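Local coordinates for OmpT protein (Vibrio cholerae serotype O1, PDB 6EHD) that probably acts as a general diffusion porin, forming a beta-barrel channel across the bacterial outer membrane through which ions and small solutes can pass, at residues D7-V11 / V40-T45; K172-V176 / D187-V192. The protein carries 1 engineered substitution. All blocks are in the same frame, centred on the assembly; numbering follows the deposited sequence.

Contact 1: residues D7-V11 / V40-T45; sequences DAGTV and VDANYT
Residues 9-11, the start of strand 9-24, run antiparallel to residues 40-45 of strand 30-47, with axes 4.8 Å apart and their N-to-C directions at 178°. Asp-7 and Ala-8 lead in as loop, and from Gly-9 onward the backbone is extended. Gly-9 faces Tyr-44 and Val-11 faces Ala-42 as non-hydrogen-bonded pairs, each with CA atoms 4.4 Å apart; Thr-10 and Asn-43, CA atoms 5.4 Å apart, form the hydrogen-bonded pair between them. Thr-10 N donates to Asn-43 O at 3.0 Å, and Asn-43 N returns a bond to Thr-10 O at 3.0 Å. Thr-45 N to Ala-8 O, at 3.2 Å, carries the pairing past the strand start. Side chains alternate between two faces. On one, the t rotamer of Tyr-44 lays its ring beside Gly-9, with CD1 3.7 Å from Gly-9 CA and CE1 4.2 Å from Ala-8 CB. Farther along this face Val-11, also t, puts CG1 3.6 Å from CG2 of Val-40 (p) and CG2 4.2 Å from Ala-42 CB. The other face is polar: Thr-10 (p) and Asn-43 (m) share a water that lies 3.1 Å from Thr-10 OG1, 2.9 Å from Asn-43 ND2 and 2.5 Å from Asp-41 O. Asn-43 ND2 also makes a weak 3.2 Å bond to OD1 of Asp-41 (t), which Gln-53 binds too. This is regular hairpin pairing in a porin barrel wall: strand 50-59 continues the sheet beyond residues 40-45, while Val-11 bonds through its backbone to Leu-4 and Lys-5 of strand 2-6.

Contact 2: residues K172-V176 / D187-V192; sequences KAFKV and DIKADV
After a corner at Lys-172 and Ala-173, residues 174-176 pair antiparallel with residues 187-192, the short axes 4.7 Å apart and their N-to-C directions at 132°, a strongly twisted pairing. Phe-174 and Lys-175 are extended; Val-176 is not (phi/psi -73/-42). Lys-172 lies over Asp-191, CA to CA 4.0 Å; its extended side chain (m, then t throughout) passes with CG 3.7 Å from Asp-191 OD1, but NZ bonds Asn-143, while Asp-191 forms a salt bridge with Arg-170. Ala-173 directs its CB away. Phe-174 and Ala-190 form a hydrogen-bonded pair with CA atoms 5.3 Å apart: Phe-174 N to Ala-190 O is 2.8 Å and Ala-190 N to Phe-174 O 3.1 Å. The Phe-174 side chain (t) brings CB to 3.3 Å from CG1 of Val-192 (p), and both side chains touch Leu-113. Lys-175 faces Lys-189 in a non-hydrogen-bonded pair, CA to CA 4.6 Å, and its side chain (t to chi3, chi4 near -98°) runs along the partner strand toward Asp-187 (m), where NZ makes a long salt bridge, 3.8 Å, with OD1. Val-176 N donates to Ile-188 O at 3.0 Å, and Val-176 CB lies 4.4 Å from CG2 of Ile-188 (m), an apolar contact on the surface. Strands 174-181 and 184-205 thus make an antiparallel beta hairpin that prolongs a porin barrel wall, with the long strand 184-205 also pairing with strand 160-171 before the corner.

In the fold
Both contacts belong to the same antiparallel sheet, which curls into the porin barrel, and each pairs the two arms of a hairpin. They come in series along the chain: contact 1 is complete at residue 45, well before contact 2 begins at 172. Their centres lie about 43 Å apart and their nearest atoms about 29 Å apart, so they never touch. Contact 1 sits near the closure of the barrel, where strand 9-24 also pairs with strand 314-324; contact 2 lies farther round the wall, on a hairpin that continues past strand 160-171. At both places the wall is built by antiparallel pairing of strands that are neighbours along the chain.

Contact 1: residues D7-V11 / V40-T45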
ATOM      1  N   ASP A   7      -2.203  32.227   4.263  1.00100.98           N
ATOM      2  CA  ASP A   7      -2.099  33.172   5.441  1.00 98.51           C
ATOM      3  C   ASP A   7      -1.952  32.346   6.774  1.00100.90           C
ATOM      4  O   ASP A   7      -0.969  31.623   6.924  1.00103.90           O
ATOM      5  CB  ASP A   7      -3.280  34.183   5.499  1.00111.66           C
ATOM      6  CG  ASP A   7      -3.128  35.246   6.624  1.00122.52           C
ATOM      7  OD1 ASP A   7      -2.000  35.439   7.131  1.00123.01           O
ATOM      8  OD2 ASP A   7      -4.146  35.871   7.015  1.00118.91           O
ATOM      9  N   ALA A   8      -2.886  32.465   7.734  1.00 89.65           N
ATOM     10  CA  ALA A   8      -3.134  31.419   8.727  1.00 74.91           C
ATOM     11  C   ALA A   8      -3.905  30.241   8.076  1.00 75.19           C
ATOM     12  O   ALA A   8      -3.922  29.111   8.626  1.00 53.56           O
ATOM     13  CB  ALA A   8      -3.944  31.979   9.887  1.00 83.45           C
ATOM     14  N   GLY A   9      -4.571  30.511   6.938  1.00 64.61           N
ATOM     15  CA  GLY A   9      -5.229  29.472   6.118  1.00 62.13           C
ATOM     16  C   GLY A   9      -4.507  29.249   4.780  1.00 61.92           C
ATOM     17  O   GLY A   9      -3.979  30.207   4.225  1.00 54.99           O
ATOM     18  N   THR A  10      -4.489  28.008   4.278  1.00 54.09           N
ATOM     19  CA  THR A  10      -3.977  27.659   2.908  1.00 45.81           C
ATOM     20  C   THR A  10      -4.909  26.699   2.220  1.00 42.98           C
ATOM     21  O   THR A  10      -5.475  25.776   2.861  1.00 38.23           O
ATOM     22  CB  THR A  10      -2.590  27.008   3.012  1.00 53.86           C
ATOM     23  OG1 THR A  10      -2.625  26.007   4.047  1.00 55.17           O
ATOM     24  CG2 THR A  10      -1.536  28.031   3.382  1.00 51.41           C
ATOM     25  N   VAL A  11      -5.136  26.901   0.915  1.00 37.41           N
ATOM     26  CA  VAL A  11      -5.929  26.010   0.131  1.00 35.00           C
ATOM     27  C   VAL A  11      -4.927  25.544  -1.021  1.00 45.38           C
ATOM     28  O   VAL A  11      -4.386  26.407  -1.703  1.00 40.12           O
ATOM     29  CB  VAL A  11      -7.200  26.665  -0.383  1.00 37.15           C
ATOM     30  CG1 VAL A  11      -8.014  25.703  -1.217  1.00 41.78           C
ATOM     31  CG2 VAL A  11      -8.117  27.090   0.798  1.00 41.95           C
ATOM     32  N   VAL A  40      -8.022  18.767  -3.416  1.00 28.70           N
ATOM     33  CA  VAL A  40      -7.798  20.007  -2.695  1.00 29.92           C
ATOM     34  C   VAL A  40      -7.593  19.679  -1.222  1.00 27.59           C
ATOM     35  O   VAL A  40      -8.272  18.773  -0.695  1.00 31.25           O
ATOM     36  CB  VAL A  40      -8.958  20.981  -2.922  1.00 39.32           C
ATOM     37  CG1 VAL A  40     -10.284  20.367  -2.582  1.00 46.68           C
ATOM     38  CG2 VAL A  40      -8.766  22.280  -2.170  1.00 41.36           C
ATOM     39  N   ASP A  41      -6.588  20.320  -0.653  1.00 28.99           N
ATOM     40  CA  ASP A  41      -6.120  20.179   0.736  1.00 31.61           C
ATOM     41  C   ASP A  41      -6.145  21.570   1.398  1.00 35.31           C
ATOM     42  O   ASP A  41      -5.286  22.453   1.132  1.00 37.60           O
ATOM     43  CB  ASP A  41      -4.705  19.596   0.769  1.00 33.40           C
ATOM     44  CG  ASP A  41      -4.265  19.189   2.177  1.00 44.67           C
ATOM     45  OD1 ASP A  41      -5.088  19.140   3.134  1.00 41.10           O
ATOM     46  OD2 ASP A  41      -3.080  18.874   2.362  1.00 43.41           O
ATOM     47  N   ALA A  42      -7.135  21.778   2.284  1.00 33.02           N
ATOM     48  CA  ALA A  42      -7.304  23.046   3.011  1.00 30.93           C
ATOM     49  C   ALA A  42      -6.891  22.901   4.509  1.00 30.43           C
ATOM     50  O   ALA A  42      -7.271  21.916   5.150  1.00 30.77           O
ATOM     51  CB  ALA A  42      -8.766  23.482   2.895  1.00 31.34           C
ATOM     52  N   ASN A  43      -6.042  23.799   4.991  1.00 33.92           N
ATOM     53  CA  ASN A  43      -5.506  23.783   6.364  1.00 37.94           C
ATOM     54  C   ASN A  43      -5.725  25.150   7.012  1.00 42.98           C
ATOM     55  O   ASN A  43      -5.611  26.199   6.354  1.00 41.11           O
ATOM     56  CB  ASN A  43      -4.020  23.350   6.447  1.00 34.81           C
ATOM     57  CG  ASN A  43      -3.848  21.861   6.058  1.00 41.40           C
ATOM     58  OD1 ASN A  43      -3.988  20.963   6.918  1.00 38.46           O
ATOM     59  ND2 ASN A  43      -3.698  21.577   4.734  1.00 38.70           N
ATOM     60  N   TYR A  44      -6.071  25.136   8.301  1.00 36.84           N
ATOM     61  CA  TYR A  44      -6.233  26.379   9.023  1.00 38.79           C
ATOM     62  C   TYR A  44      -5.734  26.208  10.451  1.00 38.23           C
ATOM     63  O   TYR A  44      -6.201  25.318  11.156  1.00 36.51           O
ATOM     64  CB  TYR A  44      -7.723  26.804   8.957  1.00 36.91           C
ATOM     65  CG  TYR A  44      -7.936  28.168   9.590  1.00 42.44           C
ATOM     66  CD1 TYR A  44      -7.775  29.340   8.842  1.00 49.85           C
ATOM     67  CD2 TYR A  44      -8.259  28.298  10.949  1.00 45.46           C
ATOM     68  CE1 TYR A  44      -7.938  30.609   9.438  1.00 52.52           C
ATOM     69  CE2 TYR A  44      -8.419  29.560  11.555  1.00 48.20           C
ATOM     70  CZ  TYR A  44      -8.269  30.713  10.803  1.00 55.27           C
ATOM     71  OH  TYR A  44      -8.451  31.952  11.392  1.00 54.45           O
ATOM     72  N   THR A  45      -4.815  27.065  10.874  1.00 36.35           N
ATOM     73  CA  THR A  45      -4.266  27.069  12.216  1.00 40.22           C
ATOM     74  C   THR A  45      -5.091  28.021  13.092  1.00 40.44           C
ATOM     75  O   THR A  45      -5.204  29.216  12.807  1.00 41.72           O
ATOM     76  CB  THR A  45      -2.772  27.538  12.164  1.00 46.76           C
ATOM     77  OG1 THR A  45      -2.027  26.597  11.419  1.00 46.85           O
ATOM     78  CG2 THR A  45      -2.122  27.602  13.526  1.00 47.51           C
TER
HETATM   79  O   HOH W   1      -3.361  23.432   2.481  1.00 42.12           O

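Contact 2: residues K172-V176 / D187-V192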
ATOM      1  N   LYS A 172     -16.961 -10.413   6.713  1.00 45.92           N
ATOM      2  CA  LYS A 172     -17.924 -11.501   7.007  1.00 51.23           C
ATOM      3  C   LYS A 172     -18.543 -12.118   5.760  1.00 50.38           C
ATOM      4  O   LYS A 172     -19.143 -13.169   5.865  1.00 56.10           O
ATOM      5  CB  LYS A 172     -19.014 -10.996   7.966  1.00 52.17           C
ATOM      6  CG  LYS A 172     -18.529 -10.853   9.398  1.00 56.93           C
ATOM      7  CD  LYS A 172     -19.525 -10.052  10.237  1.00 61.40           C
ATOM      8  CE  LYS A 172     -19.056  -9.933  11.661  1.00 63.33           C
ATOM      9  NZ  LYS A 172     -20.115  -9.369  12.553  1.00 68.82           N
ATOM     10  N   ALA A 173     -18.361 -11.505   4.595  1.00 50.15           N
ATOM     11  CA  ALA A 173     -18.831 -12.065   3.341  1.00 52.62           C
ATOM     12  C   ALA A 173     -17.856 -11.834   2.210  1.00 49.60           C
ATOM     13  O   ALA A 173     -18.171 -11.207   1.197  1.00 50.01           O
ATOM     14  CB  ALA A 173     -20.196 -11.466   2.987  1.00 57.93           C
ATOM     15  N   PHE A 174     -16.653 -12.376   2.356  1.00 54.50           N
ATOM     16  CA  PHE A 174     -15.586 -12.145   1.374  1.00 48.77           C
ATOM     17  C   PHE A 174     -15.727 -13.139   0.189  1.00 47.74           C
ATOM     18  O   PHE A 174     -15.765 -14.353   0.401  1.00 48.82           O
ATOM     19  CB  PHE A 174     -14.203 -12.333   2.042  1.00 44.72           C
ATOM     20  CG  PHE A 174     -13.057 -11.932   1.172  1.00 46.65           C
ATOM     21  CD1 PHE A 174     -12.755 -10.583   0.961  1.00 45.56           C
ATOM     22  CD2 PHE A 174     -12.265 -12.886   0.555  1.00 45.27           C
ATOM     23  CE1 PHE A 174     -11.690 -10.221   0.128  1.00 40.64           C
ATOM     24  CE2 PHE A 174     -11.162 -12.515  -0.226  1.00 45.24           C
ATOM     25  CZ  PHE A 174     -10.884 -11.178  -0.444  1.00 44.55           C
ATOM     26  N   LYS A 175     -15.745 -12.612  -1.023  1.00 46.76           N
ATOM     27  CA  LYS A 175     -15.705 -13.415  -2.249  1.00 53.15           C
ATOM     28  C   LYS A 175     -14.298 -13.942  -2.557  1.00 55.18           C
ATOM     29  O   LYS A 175     -13.420 -13.219  -3.024  1.00 54.04           O
ATOM     30  CB  LYS A 175     -16.231 -12.624  -3.444  1.00 55.51           C
ATOM     31  CG  LYS A 175     -16.328 -13.438  -4.740  1.00 62.59           C
ATOM     32  CD  LYS A 175     -17.147 -12.691  -5.798  1.00 73.98           C
ATOM     33  CE  LYS A 175     -17.782 -13.590  -6.861  1.00 80.01           C
ATOM     34  NZ  LYS A 175     -16.979 -13.644  -8.118  1.00 83.79           N
ATOM     35  N   VAL A 176     -14.117 -15.227  -2.283  1.00 51.44           N
ATOM     36  CA  VAL A 176     -12.922 -15.983  -2.668  1.00 56.20           C
ATOM     37  C   VAL A 176     -12.859 -16.284  -4.179  1.00 62.44           C
ATOM     38  O   VAL A 176     -11.776 -16.182  -4.800  1.00 63.27           O
ATOM     39  CB  VAL A 176     -12.858 -17.281  -1.844  1.00 52.61           C
ATOM     40  CG1 VAL A 176     -11.831 -18.260  -2.394  1.00 55.20           C
ATOM     41  CG2 VAL A 176     -12.604 -16.942  -0.378  1.00 57.08           C
ATOM     42  N   ASP A 187     -21.010 -18.690  -6.316  1.00 71.31           N
ATOM     43  CA  ASP A 187     -19.928 -17.924  -5.675  1.00 66.81           C
ATOM     44  C   ASP A 187     -19.468 -18.613  -4.392  1.00 64.13           C
ATOM     45  O   ASP A 187     -20.294 -19.058  -3.608  1.00 66.38           O
ATOM     46  CB  ASP A 187     -20.415 -16.516  -5.338  1.00 71.37           C
ATOM     47  CG  ASP A 187     -20.463 -15.598  -6.549  1.00 75.38           C
ATOM     48  OD1 ASP A 187     -19.913 -15.948  -7.619  1.00 85.03           O
ATOM     49  OD2 ASP A 187     -21.032 -14.495  -6.419  1.00 86.00           O
ATOM     50  N   ILE A 188     -18.154 -18.700  -4.177  1.00 64.15           N
ATOM     51  CA  ILE A 188     -17.605 -19.169  -2.894  1.00 61.07           C
ATOM     52  C   ILE A 188     -17.385 -17.915  -2.004  1.00 64.51           C
ATOM     53  O   ILE A 188     -16.543 -17.056  -2.339  1.00 59.39           O
ATOM     54  CB  ILE A 188     -16.257 -19.916  -3.074  1.00 71.60           C
ATOM     55  CG1 ILE A 188     -16.303 -20.992  -4.188  1.00 74.34           C
ATOM     56  CG2 ILE A 188     -15.832 -20.562  -1.760  1.00 73.09           C
ATOM     57  CD1 ILE A 188     -14.933 -21.308  -4.779  1.00 72.14           C
ATOM     58  N   LYS A 189     -18.153 -17.791  -0.916  1.00 65.61           N
ATOM     59  CA  LYS A 189     -17.994 -16.693   0.047  1.00 64.96           C
ATOM     60  C   LYS A 189     -17.722 -17.246   1.425  1.00 64.80           C
ATOM     61  O   LYS A 189     -18.196 -18.320   1.745  1.00 63.44           O
ATOM     62  CB  LYS A 189     -19.207 -15.770   0.072  1.00 67.15           C
ATOM     63  CG  LYS A 189     -19.592 -15.294  -1.315  1.00 75.63           C
ATOM     64  CD  LYS A 189     -20.160 -13.890  -1.347  1.00 80.06           C
ATOM     65  CE  LYS A 189     -20.437 -13.475  -2.787  1.00 85.86           C
ATOM     66  NZ  LYS A 189     -20.369 -11.996  -2.952  1.00 93.00           N
ATOM     67  N   ALA A 190     -16.937 -16.513   2.229  1.00 52.23           N
ATOM     68  CA  ALA A 190     -16.548 -16.947   3.538  1.00 44.55           C
ATOM     69  C   ALA A 190     -16.376 -15.753   4.470  1.00 44.62           C
ATOM     70  O   ALA A 190     -16.213 -14.623   3.994  1.00 44.70           O
ATOM     71  CB  ALA A 190     -15.274 -17.743   3.426  1.00 50.97           C
ATOM     72  N   ASP A 191     -16.530 -16.021   5.754  1.00 43.51           N
ATOM     73  CA  ASP A 191     -16.223 -15.108   6.844  1.00 51.93           C
ATOM     74  C   ASP A 191     -14.714 -15.290   7.182  1.00 48.37           C
ATOM     75  O   ASP A 191     -14.307 -16.275   7.820  1.00 44.96           O
ATOM     76  CB  ASP A 191     -17.160 -15.420   8.040  1.00 54.71           C
ATOM     77  CG  ASP A 191     -16.992 -14.481   9.234  1.00 56.80           C
ATOM     78  OD1 ASP A 191     -16.032 -13.647   9.334  1.00 50.86           O
ATOM     79  OD2 ASP A 191     -17.830 -14.612  10.160  1.00 54.19           O
ATOM     80  N   VAL A 192     -13.884 -14.329   6.717  1.00 42.42           N
ATOM     81  CA  VAL A 192     -12.401 -14.458   6.794  1.00 39.97           C
ATOM     82  C   VAL A 192     -11.812 -13.277   7.597  1.00 35.63           C
ATOM     83  O   VAL A 192     -12.260 -12.135   7.449  1.00 35.89           O
ATOM     84  CB  VAL A 192     -11.786 -14.621   5.395  1.00 47.22           C
ATOM     85  CG1 VAL A 192     -12.219 -13.526   4.447  1.00 62.11           C
ATOM     86  CG2 VAL A 192     -10.246 -14.701   5.444  1.00 47.90           C
TER